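Local coordinates for mosquitocidal toxin (Lysinibacillus sphaericus, PDB 2VSE), which probably kills mosquito larvae by ADP-ribosylating host proteins, combining a Scabin-like ADP-ribosyltransferase region with four ricin-B-type lectin repeats, at residues L67-R72 / S113-R118; L122-T127 / N257-N262; K278-I283 / G385-K390; S377-L382 / S402-L407. One frame throughout, in Å; residues are numbered along the deposited sequence.

Contact 1 (L67-R72 / S113-R118); sequences LRWDRR and STTRAR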
loop_
_atom_site.group_PDB
_atom_site.type_symbol
_atom_site.label_atom_id
_atom_site.label_comp_id
_atom_site.label_asym_id
_atom_site.label_seq_id
_atom_site.Cartn_x
_atom_site.Cartn_y
_atom_site.Cartn_z
ATOM N N LEU A 67 -9.896 -14.644 2.701
ATOM C CA LEU A 67 -10.645 -14.237 3.869
ATOM C C LEU A 67 -9.710 -13.726 4.949
ATOM O O LEU A 67 -8.612 -14.250 5.122
ATOM C CB LEU A 67 -11.450 -15.418 4.407
ATOM C CG LEU A 67 -12.345 -16.140 3.396
ATOM C CD1 LEU A 67 -12.915 -17.434 3.977
ATOM C CD2 LEU A 67 -13.479 -15.237 2.877
ATOM N N ARG A 68 -10.142 -12.706 5.682
ATOM C CA ARG A 68 -9.417 -12.297 6.880
ATOM C C ARG A 68 -10.341 -12.106 8.077
ATOM O O ARG A 68 -11.263 -11.297 8.039
ATOM C CB ARG A 68 -8.595 -11.030 6.637
ATOM C CG ARG A 68 -7.881 -10.581 7.885
ATOM C CD ARG A 68 -7.051 -9.353 7.694
ATOM N NE ARG A 68 -6.631 -8.871 9.001
ATOM C CZ ARG A 68 -5.461 -9.166 9.573
ATOM N NH1 ARG A 68 -4.582 -9.940 8.946
ATOM N NH2 ARG A 68 -5.170 -8.686 10.776
ATOM N N TRP A 69 -10.088 -12.867 9.133
ATOM C CA TRP A 69 -10.742 -12.655 10.412
ATOM C C TRP A 69 -10.125 -11.451 11.124
ATOM O O TRP A 69 -8.909 -11.393 11.313
ATOM C CB TRP A 69 -10.585 -13.898 11.265
ATOM C CG TRP A 69 -11.129 -15.099 10.595
ATOM C CD1 TRP A 69 -10.447 -15.992 9.818
ATOM C CD2 TRP A 69 -12.493 -15.536 10.611
ATOM N NE1 TRP A 69 -11.299 -16.968 9.363
ATOM C CE2 TRP A 69 -12.562 -16.714 9.835
ATOM C CE3 TRP A 69 -13.659 -15.055 11.224
ATOM C CZ2 TRP A 69 -13.756 -17.422 9.654
ATOM C CZ3 TRP A 69 -14.839 -15.758 11.049
ATOM C CH2 TRP A 69 -14.879 -16.928 10.264
ATOM N N ASP A 70 -10.963 -10.493 11.514
ATOM C CA ASP A 70 -10.497 -9.269 12.155
ATOM C C ASP A 70 -11.575 -8.709 13.092
ATOM O O ASP A 70 -12.773 -8.750 12.773
ATOM C CB ASP A 70 -10.100 -8.247 11.086
ATOM C CG ASP A 70 -9.083 -7.228 11.586
ATOM O OD1 ASP A 70 -9.439 -6.445 12.494
ATOM O OD2 ASP A 70 -7.939 -7.196 11.061
ATOM N N ARG A 71 -11.146 -8.206 14.248
ATOM C CA ARG A 71 -12.055 -7.668 15.265
ATOM C C ARG A 71 -12.439 -6.219 14.983
ATOM O O ARG A 71 -13.373 -5.684 15.591
ATOM C CB ARG A 71 -11.431 -7.772 16.659
ATOM C CG ARG A 71 -11.187 -9.189 17.134
ATOM C CD ARG A 71 -12.367 -9.703 17.917
ATOM N NE ARG A 71 -12.298 -11.138 18.171
ATOM C CZ ARG A 71 -13.241 -11.826 18.804
ATOM N NH1 ARG A 71 -14.329 -11.214 19.259
ATOM N NH2 ARG A 71 -13.095 -13.131 18.983
ATOM N N ARG A 72 -11.717 -5.590 14.059
ATOM C CA ARG A 72 -12.014 -4.220 13.654
ATOM C C ARG A 72 -13.170 -4.174 12.646
ATOM O O ARG A 72 -13.208 -4.979 11.709
ATOM C CB ARG A 72 -10.755 -3.528 13.110
ATOM C CG ARG A 72 -9.647 -3.335 14.166
ATOM C CD ARG A 72 -8.306 -2.971 13.545
ATOM N NE ARG A 72 -7.837 -4.020 12.647
ATOM C CZ ARG A 72 -6.911 -3.854 11.708
ATOM N NH1 ARG A 72 -6.334 -2.668 11.533
ATOM N NH2 ARG A 72 -6.567 -4.881 10.937
ATOM N N SER A 113 -1.792 -10.940 7.135
ATOM C CA SER A 113 -2.202 -12.257 6.642
ATOM C C SER A 113 -3.694 -12.412 6.327
ATOM O O SER A 113 -4.547 -11.707 6.883
ATOM C CB SER A 113 -1.721 -13.355 7.575
ATOM O OG SER A 113 -0.319 -13.521 7.430
ATOM N N THR A 114 -3.971 -13.330 5.402
ATOM C CA THR A 114 -5.311 -13.727 4.996
ATOM C C THR A 114 -5.296 -15.246 4.898
ATOM O O THR A 114 -4.218 -15.840 4.882
ATOM C CB THR A 114 -5.637 -13.185 3.604
ATOM O OG1 THR A 114 -4.700 -13.726 2.658
ATOM C CG2 THR A 114 -5.573 -11.662 3.582
ATOM N N THR A 115 -6.474 -15.871 4.828
ATOM C CA THR A 115 -6.582 -17.318 4.599
ATOM C C THR A 115 -7.473 -17.643 3.392
ATOM O O THR A 115 -8.522 -17.022 3.210
ATOM C CB THR A 115 -7.053 -18.087 5.876
ATOM O OG1 THR A 115 -6.905 -19.497 5.678
ATOM C CG2 THR A 115 -8.502 -17.770 6.237
ATOM N N ARG A 116 -7.042 -18.607 2.574
ATOM C CA ARG A 116 -7.777 -19.011 1.370
ATOM C C ARG A 116 -9.195 -19.396 1.736
ATOM O O ARG A 116 -9.429 -19.950 2.803
ATOM C CB ARG A 116 -7.139 -20.227 0.687
ATOM C CG ARG A 116 -5.672 -20.104 0.316
ATOM C CD ARG A 116 -5.222 -21.268 -0.591
ATOM N NE ARG A 116 -5.565 -21.013 -1.994
ATOM C CZ ARG A 116 -6.212 -21.854 -2.801
ATOM N NH1 ARG A 116 -6.590 -23.056 -2.380
ATOM N NH2 ARG A 116 -6.464 -21.498 -4.054
ATOM N N ALA A 117 -10.140 -19.107 0.852
ATOM C CA ALA A 117 -11.475 -19.691 0.966
ATOM C C ALA A 117 -11.384 -21.143 0.510
ATOM O O ALA A 117 -10.586 -21.450 -0.377
ATOM C CB ALA A 117 -12.477 -18.913 0.114
ATOM N N ARG A 118 -12.195 -22.019 1.114
ATOM C CA ARG A 118 -12.128 -23.477 0.881
ATOM C C ARG A 118 -13.392 -24.001 0.223
ATOM O O ARG A 118 -14.503 -23.602 0.580
ATOM C CB ARG A 118 -11.864 -24.238 2.188
ATOM C CG ARG A 118 -10.582 -23.812 2.899
ATOM C CD ARG A 118 -10.243 -24.663 4.135
ATOM N NE ARG A 118 -9.880 -26.038 3.791
ATOM C CZ ARG A 118 -10.603 -27.113 4.112
ATOM N NH1 ARG A 118 -11.732 -26.984 4.801
ATOM N NH2 ARG A 118 -10.188 -28.323 3.758
#
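The Arg68 guanidinium meets Ser113 at its edge, where NH1 donates to Ser113 O at 2.7 Å, on a lone pair in the carbonyl plane. Another part of the same edge belongs to Asp70, whose OD2 takes both NE and NH2 almost exactly in plane. The Arg68 guanidinium is therefore fixed in rotation by bonds on more than one side, with a further salt bridge from its NH2 to Asp244. Arg72 grips the Asp70 carboxylate side-on from its syn side, with NE to OD1 and NH2 to OD2, and Asp70 OD1 also accepts Arg72 N in an Asx turn. For Arg68, reaching Ser113 takes an extended chain, CG lying opposite the backbone N (chi1 178°). Arg68 and Ser113 sit on adjacent antiparallel strands of the mixed sheet, and with Glu168, bonded to Ser113 OG, they are consistent with the R-S-E signature of ADP-ribosyltransferases. The strands join through the hydrogen-bonded pair Leu67 and Thr115, with Leu67 N to Thr115 O at 2.8 Å and the straighter Thr115 N to Leu67 O at 2.7 Å. Obliquely to the Trp69 ring, Thr115 CG2 lies 4.3 Å from NE1, while Leu67 CD1 rests 4.2 Å from Ala117 CB.

Contact 2 (L122-T127 / N257-N262); sequences LGLEIT and NNLLNN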
loop_
_atom_site.group_PDB
_atom_site.type_symbol
_atom_site.label_atom_id
_atom_site.label_comp_id
_atom_site.label_asym_id
_atom_site.label_seq_id
_atom_site.Cartn_x
_atom_site.Cartn_y
_atom_site.Cartn_z
ATOM N N LEU A 122 -16.947 -29.897 -6.002
ATOM C CA LEU A 122 -18.138 -29.491 -6.745
ATOM C C LEU A 122 -18.259 -27.968 -6.699
ATOM O O LEU A 122 -19.159 -27.387 -7.306
ATOM C CB LEU A 122 -19.403 -30.158 -6.182
ATOM C CG LEU A 122 -19.457 -31.686 -6.025
ATOM C CD1 LEU A 122 -20.616 -32.093 -5.122
ATOM C CD2 LEU A 122 -19.543 -32.413 -7.369
ATOM N N GLY A 123 -17.344 -27.333 -5.971
ATOM C CA GLY A 123 -17.246 -25.878 -5.931
ATOM C C GLY A 123 -18.105 -25.194 -4.882
ATOM O O GLY A 123 -18.298 -23.971 -4.937
ATOM N N LEU A 124 -18.626 -25.975 -3.934
ATOM C CA LEU A 124 -19.424 -25.432 -2.829
ATOM C C LEU A 124 -18.516 -25.089 -1.646
ATOM O O LEU A 124 -17.634 -25.872 -1.287
ATOM C CB LEU A 124 -20.517 -26.420 -2.395
ATOM C CG LEU A 124 -21.693 -26.775 -3.320
ATOM C CD1 LEU A 124 -22.303 -28.105 -2.902
ATOM C CD2 LEU A 124 -22.770 -25.696 -3.345
ATOM N N GLU A 125 -18.749 -23.923 -1.042
ATOM C CA GLU A 125 -17.880 -23.394 0.018
ATOM C C GLU A 125 -17.874 -24.223 1.301
ATOM O O GLU A 125 -18.921 -24.630 1.806
ATOM C CB GLU A 125 -18.207 -21.926 0.321
ATOM C CG GLU A 125 -17.324 -21.306 1.393
ATOM C CD GLU A 125 -17.462 -19.795 1.503
ATOM O OE1 GLU A 125 -18.458 -19.221 0.996
ATOM O OE2 GLU A 125 -16.561 -19.176 2.107
ATOM N N ILE A 126 -16.663 -24.447 1.807
ATOM C CA ILE A 126 -16.394 -25.243 2.996
ATOM C C ILE A 126 -16.048 -24.323 4.168
ATOM O O ILE A 126 -15.631 -23.177 3.964
ATOM C CB ILE A 126 -15.171 -26.165 2.757
ATOM C CG1 ILE A 126 -15.431 -27.159 1.620
ATOM C CG2 ILE A 126 -14.777 -26.904 4.036
ATOM C CD1 ILE A 126 -14.241 -28.106 1.358
ATOM N N THR A 127 -16.208 -24.844 5.388
ATOM C CA THR A 127 -15.714 -24.190 6.609
ATOM C C THR A 127 -14.208 -23.894 6.493
ATOM O O THR A 127 -13.401 -24.818 6.385
ATOM C CB THR A 127 -15.992 -25.074 7.869
ATOM O OG1 THR A 127 -17.346 -25.549 7.846
ATOM C CG2 THR A 127 -15.762 -24.275 9.156
ATOM N N ASN A 257 -14.946 -30.046 7.399
ATOM C CA ASN A 257 -15.171 -29.815 5.978
ATOM C C ASN A 257 -16.655 -29.638 5.663
ATOM O O ASN A 257 -17.146 -30.114 4.630
ATOM C CB ASN A 257 -14.567 -30.949 5.141
ATOM C CG ASN A 257 -13.063 -31.081 5.335
ATOM O OD1 ASN A 257 -12.295 -30.135 5.095
ATOM N ND2 ASN A 257 -12.632 -32.267 5.767
ATOM N N ASN A 258 -17.366 -28.955 6.559
ATOM C CA ASN A 258 -18.800 -28.748 6.382
ATOM C C ASN A 258 -19.124 -27.703 5.327
ATOM O O ASN A 258 -18.339 -26.772 5.082
ATOM C CB ASN A 258 -19.496 -28.398 7.708
ATOM C CG ASN A 258 -19.723 -29.668 8.634
ATOM O OD1 ASN A 258 -19.614 -30.817 8.180
ATOM N ND2 ASN A 258 -19.749 -29.408 10.011
ATOM N N LEU A 259 -20.282 -27.885 4.697
ATOM C CA LEU A 259 -20.829 -26.918 3.758
ATOM C C LEU A 259 -21.313 -25.704 4.537
ATOM O O LEU A 259 -21.938 -25.836 5.591
ATOM C CB LEU A 259 -21.988 -27.536 2.961
ATOM C CG LEU A 259 -21.683 -28.795 2.135
ATOM C CD1 LEU A 259 -22.945 -29.627 1.903
ATOM C CD2 LEU A 259 -20.991 -28.457 0.817
ATOM N N LEU A 260 -21.003 -24.522 4.022
ATOM C CA LEU A 260 -21.480 -23.289 4.613
ATOM C C LEU A 260 -22.800 -22.905 3.983
ATOM O O LEU A 260 -23.030 -23.174 2.805
ATOM C CB LEU A 260 -20.456 -22.178 4.408
ATOM C CG LEU A 260 -19.575 -21.743 5.587
ATOM C CD1 LEU A 260 -18.880 -22.921 6.264
ATOM C CD2 LEU A 260 -18.565 -20.701 5.128
ATOM N N ASN A 261 -23.658 -22.281 4.782
ATOM C CA ASN A 261 -24.948 -21.785 4.321
ATOM C C ASN A 261 -24.757 -20.548 3.444
ATOM O O ASN A 261 -24.356 -19.492 3.939
ATOM C CB ASN A 261 -25.828 -21.459 5.528
ATOM C CG ASN A 261 -27.255 -21.149 5.150
ATOM O OD1 ASN A 261 -27.589 -21.002 3.974
ATOM N ND2 ASN A 261 -28.112 -21.040 6.157
ATOM N N ASN A 262 -25.051 -20.686 2.149
ATOM C CA ASN A 262 -24.735 -19.654 1.157
ATOM C C ASN A 262 -25.786 -19.523 0.037
ATOM O O ASN A 262 -26.925 -19.981 0.170
ATOM C CB ASN A 262 -23.342 -19.917 0.541
ATOM C CG ASN A 262 -22.198 -19.171 1.260
ATOM O OD1 ASN A 262 -22.322 -18.713 2.400
ATOM N ND2 ASN A 262 -21.066 -19.064 0.575
#
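Glu125 starts beside Asn262, its CB 4.1 Å from Asn262 ND2, and then runs outward as a fully extended chain, with CG opposite the backbone N (chi1 -179°). CG comes 4.0 Å from Leu260 CD2, and the carboxylate carbon CD keeps the same methyl close. At the tip the oxygens part company. OE1 receives a weak, bent bond from Asn262 ND2 at 2.6 Å, the amide plane standing 75° from the carboxylate, whereas OE2, also beside that methyl, forms salt bridges with Arg141 and Arg65, probably its dominant partners. Behind this side chain the backbones meet in a single bridge, Ile126 opposite Leu259, by which the loop between strands 252-253 and 271-277 borders the short strand 125-126 at an edge of the ADP-ribosyltransferase sheet. Leu260 N donates to Glu125 O at 3.0 Å. Asn258 O is held twice by one residue: Thr127 N donates at 2.9 Å, and Thr127 OG1 sits above the carbonyl plane at 3.2 Å. The other Leu260 methyl, CD1, presses on Thr127 N at 3.4 Å. Farther out, Leu259 CD2 packs 3.8 Å from Leu124 CB, and Ile126 CG2 faces the backbone of Asn257.

Contact 3 (K278-I283 / G385-K390); sequences KKDRNI and GNTLNK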
loop_
_atom_site.group_PDB
_atom_site.type_symbol
_atom_site.label_atom_id
_atom_site.label_comp_id
_atom_site.label_asym_id
_atom_site.label_seq_id
_atom_site.Cartn_x
_atom_site.Cartn_y
_atom_site.Cartn_z
ATOM N N LYS A 278 -23.656 -3.639 -22.984
ATOM C CA LYS A 278 -22.500 -4.488 -23.285
ATOM C C LYS A 278 -21.808 -4.078 -24.588
ATOM O O LYS A 278 -20.577 -4.092 -24.667
ATOM C CB LYS A 278 -22.897 -5.966 -23.338
ATOM C CG LYS A 278 -21.708 -6.917 -23.391
ATOM C CD LYS A 278 -22.093 -8.267 -23.975
ATOM C CE LYS A 278 -20.905 -9.211 -23.972
ATOM N NZ LYS A 278 -21.176 -10.498 -24.683
ATOM N N LYS A 279 -22.601 -3.706 -25.594
ATOM C CA LYS A 279 -22.073 -3.313 -26.898
ATOM C C LYS A 279 -21.193 -2.048 -26.833
ATOM O O LYS A 279 -20.264 -1.899 -27.623
ATOM C CB LYS A 279 -23.208 -3.160 -27.920
ATOM C CG LYS A 279 -22.750 -3.317 -29.361
ATOM C CD LYS A 279 -23.910 -3.413 -30.337
ATOM C CE LYS A 279 -23.383 -3.587 -31.757
ATOM N NZ LYS A 279 -24.478 -3.699 -32.755
ATOM N N ASP A 280 -21.490 -1.159 -25.886
ATOM C CA ASP A 280 -20.660 0.018 -25.615
ATOM C C ASP A 280 -20.797 0.459 -24.158
ATOM O O ASP A 280 -21.785 1.090 -23.772
ATOM C CB ASP A 280 -21.010 1.171 -26.563
ATOM C CG ASP A 280 -19.943 2.252 -26.584
ATOM O OD1 ASP A 280 -19.129 2.316 -25.641
ATOM O OD2 ASP A 280 -19.913 3.041 -27.550
ATOM N N ARG A 281 -19.789 0.136 -23.356
ATOM C CA ARG A 281 -19.817 0.416 -21.915
ATOM C C ARG A 281 -19.746 1.902 -21.553
ATOM O O ARG A 281 -19.970 2.274 -20.399
ATOM C CB ARG A 281 -18.698 -0.340 -21.208
ATOM C CG ARG A 281 -18.962 -1.828 -21.050
ATOM C CD ARG A 281 -17.740 -2.473 -20.436
ATOM N NE ARG A 281 -17.875 -3.918 -20.295
ATOM C CZ ARG A 281 -17.033 -4.674 -19.593
ATOM N NH1 ARG A 281 -16.003 -4.116 -18.958
ATOM N NH2 ARG A 281 -17.224 -5.990 -19.520
ATOM N N ASN A 282 -19.430 2.745 -22.529
ATOM C CA ASN A 282 -19.402 4.183 -22.310
ATOM C C ASN A 282 -20.806 4.799 -22.257
ATOM O O ASN A 282 -20.962 5.941 -21.812
ATOM C CB ASN A 282 -18.571 4.871 -23.389
ATOM C CG ASN A 282 -17.118 4.380 -23.432
ATOM O OD1 ASN A 282 -16.518 4.026 -22.408
ATOM N ND2 ASN A 282 -16.551 4.367 -24.627
ATOM N N ILE A 283 -21.818 4.038 -22.699
ATOM C CA ILE A 283 -23.200 4.529 -22.770
ATOM C C ILE A 283 -24.093 3.915 -21.681
ATOM O O ILE A 283 -23.991 2.725 -21.368
ATOM C CB ILE A 283 -23.822 4.314 -24.182
ATOM C CG1 ILE A 283 -24.174 2.839 -24.408
ATOM C CG2 ILE A 283 -22.875 4.827 -25.267
ATOM C CD1 ILE A 283 -24.984 2.540 -25.673
ATOM N N GLY A 385 -30.128 -1.895 -32.371
ATOM C CA GLY A 385 -28.802 -2.177 -31.822
ATOM C C GLY A 385 -27.810 -1.033 -31.974
ATOM O O GLY A 385 -26.601 -1.261 -32.010
ATOM N N ASN A 386 -28.321 0.194 -32.057
ATOM C CA ASN A 386 -27.484 1.383 -32.199
ATOM C C ASN A 386 -26.951 1.881 -30.860
ATOM O O ASN A 386 -27.669 1.875 -29.856
ATOM C CB ASN A 386 -28.249 2.498 -32.918
ATOM C CG ASN A 386 -28.618 2.126 -34.345
ATOM O OD1 ASN A 386 -29.737 2.383 -34.791
ATOM N ND2 ASN A 386 -27.681 1.515 -35.068
ATOM N N THR A 387 -25.690 2.307 -30.851
ATOM C CA THR A 387 -25.051 2.812 -29.635
ATOM C C THR A 387 -24.905 4.333 -29.658
ATOM O O THR A 387 -24.474 4.939 -28.673
ATOM C CB THR A 387 -23.678 2.156 -29.389
ATOM O OG1 THR A 387 -22.825 2.379 -30.521
ATOM C CG2 THR A 387 -23.830 0.659 -29.143
ATOM N N LEU A 388 -25.285 4.934 -30.785
ATOM C CA LEU A 388 -25.305 6.385 -30.956
ATOM C C LEU A 388 -26.066 7.075 -29.812
ATOM O O LEU A 388 -27.021 6.511 -29.262
ATOM C CB LEU A 388 -25.970 6.723 -32.297
ATOM C CG LEU A 388 -25.220 7.553 -33.347
ATOM C CD1 LEU A 388 -24.601 8.833 -32.756
ATOM C CD2 LEU A 388 -24.154 6.705 -34.041
ATOM N N ASN A 389 -25.648 8.289 -29.458
ATOM C CA ASN A 389 -26.340 9.058 -28.423
ATOM C C ASN A 389 -27.797 9.304 -28.774
ATOM O O ASN A 389 -28.134 9.538 -29.933
ATOM C CB ASN A 389 -25.648 10.402 -28.180
ATOM C CG ASN A 389 -24.441 10.299 -27.256
ATOM O OD1 ASN A 389 -23.686 11.254 -27.126
ATOM N ND2 ASN A 389 -24.261 9.153 -26.613
ATOM N N LYS A 390 -28.649 9.243 -27.754
ATOM C CA LYS A 390 -30.085 9.510 -27.870
ATOM C C LYS A 390 -30.921 8.416 -28.538
ATOM O O LYS A 390 -32.138 8.567 -28.638
ATOM C CB LYS A 390 -30.360 10.866 -28.536
ATOM C CG LYS A 390 -30.361 12.031 -27.575
ATOM C CD LYS A 390 -31.080 13.222 -28.182
ATOM C CE LYS A 390 -31.679 14.111 -27.100
ATOM N NZ LYS A 390 -32.629 13.368 -26.204
#
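Thr387 makes most of its contact with Lys279, Asp280 and Ile283 through carbon atoms, and the two loops that meet here share just one weak hydrogen bond. These loops belong to a ricin-type beta-trefoil: residues 278-283 lead from a barrel strand into the first hairpin, and 385-390 lie in the loop of the hairpin built from strands 379-382 and 393-396. The threonine works as a small apolar wedge. Its methyl CG2, set beside the backbone N and opposite the carbonyl carbon (chi1 57° for OG1), lies 3.9 Å from Asp280 CB and 4.1 Å from Lys279 CB. Its CB is 4.0 Å from Ile283 CD1, the two side chains meeting at about a right angle. Ile283 CG2, the inner branch, lies 3.8 Å from Thr387 O. The extended chain of Lys279 also crosses the threonine at about a right angle and ends with NZ making the weak bond to Gly385 O at 3.3 Å, an interaction at the surface. The shape of the first loop is set locally. Asp280 opens a type I beta turn closed by Ile283 N, which donates to Asp280 O at 3.1 Å. The carboxylate of Asp280 adds an Asx turn that overlaps it: Asn282 N approaches OD1 from above the carboxylate plane, 39° out of it, at 3.2 Å.

Contact 4 (S377-L382 / S402-L407); sequences SKILDL and SSQEWL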
loop_
_atom_site.group_PDB
_atom_site.type_symbol
_atom_site.label_atom_id
_atom_site.label_comp_id
_atom_site.label_asym_id
_atom_site.label_seq_id
_atom_site.Cartn_x
_atom_site.Cartn_y
_atom_site.Cartn_z
ATOM N N SER A 377 -41.637 -12.083 -22.731
ATOM C CA SER A 377 -41.009 -12.234 -24.044
ATOM C C SER A 377 -40.350 -10.932 -24.525
ATOM O O SER A 377 -39.618 -10.931 -25.522
ATOM C CB SER A 377 -42.040 -12.684 -25.076
ATOM O OG SER A 377 -42.817 -11.583 -25.511
ATOM N N LYS A 378 -40.628 -9.832 -23.823
ATOM C CA LYS A 378 -40.137 -8.512 -24.205
ATOM C C LYS A 378 -38.886 -8.113 -23.414
ATOM O O LYS A 378 -38.943 -7.857 -22.205
ATOM C CB LYS A 378 -41.245 -7.458 -24.082
ATOM C CG LYS A 378 -42.439 -7.648 -25.054
ATOM C CD LYS A 378 -42.004 -7.717 -26.520
ATOM C CE LYS A 378 -43.140 -8.169 -27.434
ATOM N NZ LYS A 378 -44.019 -7.040 -27.841
ATOM N N ILE A 379 -37.758 -8.057 -24.116
ATOM C CA ILE A 379 -36.452 -7.821 -23.497
ATOM C C ILE A 379 -35.921 -6.404 -23.760
ATOM O O ILE A 379 -36.042 -5.875 -24.865
ATOM C CB ILE A 379 -35.440 -8.920 -23.937
ATOM C CG1 ILE A 379 -35.841 -10.261 -23.318
ATOM C CG2 ILE A 379 -34.021 -8.584 -23.517
ATOM C CD1 ILE A 379 -35.884 -11.422 -24.301
ATOM N N LEU A 380 -35.345 -5.805 -22.719
ATOM C CA LEU A 380 -34.795 -4.456 -22.766
ATOM C C LEU A 380 -33.582 -4.389 -23.688
ATOM O O LEU A 380 -32.619 -5.138 -23.511
ATOM C CB LEU A 380 -34.408 -4.009 -21.360
ATOM C CG LEU A 380 -34.088 -2.529 -21.153
ATOM C CD1 LEU A 380 -35.315 -1.643 -21.390
ATOM C CD2 LEU A 380 -33.542 -2.312 -19.755
ATOM N N ASP A 381 -33.637 -3.467 -24.649
ATOM C CA ASP A 381 -32.710 -3.427 -25.777
ATOM C C ASP A 381 -32.545 -1.986 -26.272
ATOM O O ASP A 381 -33.283 -1.087 -25.854
ATOM C CB ASP A 381 -33.264 -4.319 -26.904
ATOM C CG ASP A 381 -32.177 -4.888 -27.822
ATOM O OD1 ASP A 381 -30.995 -4.496 -27.707
ATOM O OD2 ASP A 381 -32.516 -5.735 -28.678
ATOM N N LEU A 382 -31.561 -1.774 -27.148
ATOM C CA LEU A 382 -31.371 -0.507 -27.860
ATOM C C LEU A 382 -31.938 -0.642 -29.276
ATOM O O LEU A 382 -31.709 -1.656 -29.938
ATOM C CB LEU A 382 -29.882 -0.159 -27.955
ATOM C CG LEU A 382 -28.994 -0.018 -26.708
ATOM C CD1 LEU A 382 -27.536 0.017 -27.114
ATOM C CD2 LEU A 382 -29.328 1.213 -25.898
ATOM N N SER A 402 -25.595 -8.324 -28.508
ATOM C CA SER A 402 -25.052 -7.806 -27.255
ATOM C C SER A 402 -25.702 -6.504 -26.796
ATOM O O SER A 402 -25.403 -6.009 -25.702
ATOM C CB SER A 402 -23.545 -7.626 -27.375
ATOM O OG SER A 402 -22.926 -8.889 -27.509
ATOM N N SER A 403 -26.587 -5.954 -27.627
ATOM C CA SER A 403 -27.288 -4.722 -27.286
ATOM C C SER A 403 -28.406 -4.961 -26.265
ATOM O O SER A 403 -28.933 -4.011 -25.685
ATOM C CB SER A 403 -27.828 -4.035 -28.542
ATOM O OG SER A 403 -28.732 -4.874 -29.241
ATOM N N GLN A 404 -28.775 -6.222 -26.044
ATOM C CA GLN A 404 -29.745 -6.526 -24.982
ATOM C C GLN A 404 -29.080 -7.106 -23.720
ATOM O O GLN A 404 -29.757 -7.558 -22.785
ATOM C CB GLN A 404 -30.958 -7.360 -25.481
ATOM C CG GLN A 404 -30.658 -8.770 -25.967
ATOM C CD GLN A 404 -31.885 -9.499 -26.529
ATOM O OE1 GLN A 404 -32.071 -10.694 -26.287
ATOM N NE2 GLN A 404 -32.716 -8.785 -27.290
ATOM N N GLU A 405 -27.749 -7.066 -23.698
ATOM C CA GLU A 405 -26.991 -7.450 -22.506
ATOM C C GLU A 405 -26.494 -6.200 -21.777
ATOM O O GLU A 405 -26.045 -5.236 -22.408
ATOM C CB GLU A 405 -25.847 -8.418 -22.852
ATOM C CG GLU A 405 -26.318 -9.797 -23.352
ATOM C CD GLU A 405 -25.204 -10.856 -23.405
ATOM O OE1 GLU A 405 -24.996 -11.458 -24.479
ATOM O OE2 GLU A 405 -24.537 -11.098 -22.377
ATOM N N TRP A 406 -26.599 -6.211 -20.450
ATOM C CA TRP A 406 -26.276 -5.033 -19.641
ATOM C C TRP A 406 -25.406 -5.343 -18.426
ATOM O O TRP A 406 -25.429 -6.463 -17.900
ATOM C CB TRP A 406 -27.557 -4.350 -19.149
ATOM C CG TRP A 406 -28.526 -4.000 -20.234
ATOM C CD1 TRP A 406 -29.465 -4.823 -20.794
ATOM C CD2 TRP A 406 -28.662 -2.735 -20.886
ATOM N NE1 TRP A 406 -30.169 -4.149 -21.755
ATOM C CE2 TRP A 406 -29.702 -2.863 -21.832
ATOM C CE3 TRP A 406 -28.011 -1.505 -20.761
ATOM C CZ2 TRP A 406 -30.104 -1.804 -22.651
ATOM C CZ3 TRP A 406 -28.407 -0.454 -21.582
ATOM C CH2 TRP A 406 -29.446 -0.615 -22.516
ATOM N N LEU A 407 -24.663 -4.330 -17.976
ATOM C CA LEU A 407 -23.980 -4.361 -16.688
ATOM C C LEU A 407 -24.753 -3.510 -15.684
ATOM O O LEU A 407 -25.184 -2.396 -15.993
ATOM C CB LEU A 407 -22.557 -3.822 -16.817
ATOM C CG LEU A 407 -21.510 -4.608 -17.610
ATOM C CD1 LEU A 407 -20.330 -3.721 -17.912
ATOM C CD2 LEU A 407 -21.047 -5.847 -16.861
HETATM O O HOH W 1 -31.993 -6.761 -21.213
#
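Trp406 and Leu380 lie in the close-packed part of a buried contact built around Gln404-Glu405-Trp406, which fits the QxW motif of ricin-type beta-trefoils. Trp406 NE1 points at Leu380 O in a nearly straight bond of 3.2 Å (173°); the oxygen lies in the ring plane, though NE1 stands above the carbonyl plane. Leu380 CD2 covers one face of the indole toward its rim, and Leu382 CD2 comes obliquely to 3.8 Å from CH2. Gln404 is packed as well, its CD 3.8 Å from Ile379 CG2. Asp381 is also firmly held, its OD1 taking Ser403 OG on the syn lone pair at 2.8 Å. Slack appears in one bond, from Gln404 NE2 to Asp381 OD2, weak at 3.4 Å; the amide bonds more strongly elsewhere, OE1 to Asn399 N and Lys369. On the outer side, Glu405, partly exposed, starts away from 377-382 and its OE2 bonds Asn363. A water bridges the two backbones, 2.9 Å from Leu380 O and 2.8 Å from Gln404 O.

In the fold
From the N terminus, contact 1 comes first, closing a 40-residue, partly helical excursion between two strands of the ADP-ribosyltransferase sheet. Contact 2 opens just afterwards, in series, and spans 129 residues to bring the chain beyond strand 252-253 back to the sheet; the two touch where Arg118 O meets Ile126 N and Arg118 NH2 meets Asn257 OD1. The chain then enters the first beta-trefoil, where the centres of contact 3 and contact 4 lie about 40 Å and about 39 Å from that of contact 1. There contacts 3 and 4 cross, their segments alternating along the sequence. Contact 3 closes a long loop and contact 4 a short one, and Lys278 N to Glu405 O joins them between barrel strands 271-277 and 406-410.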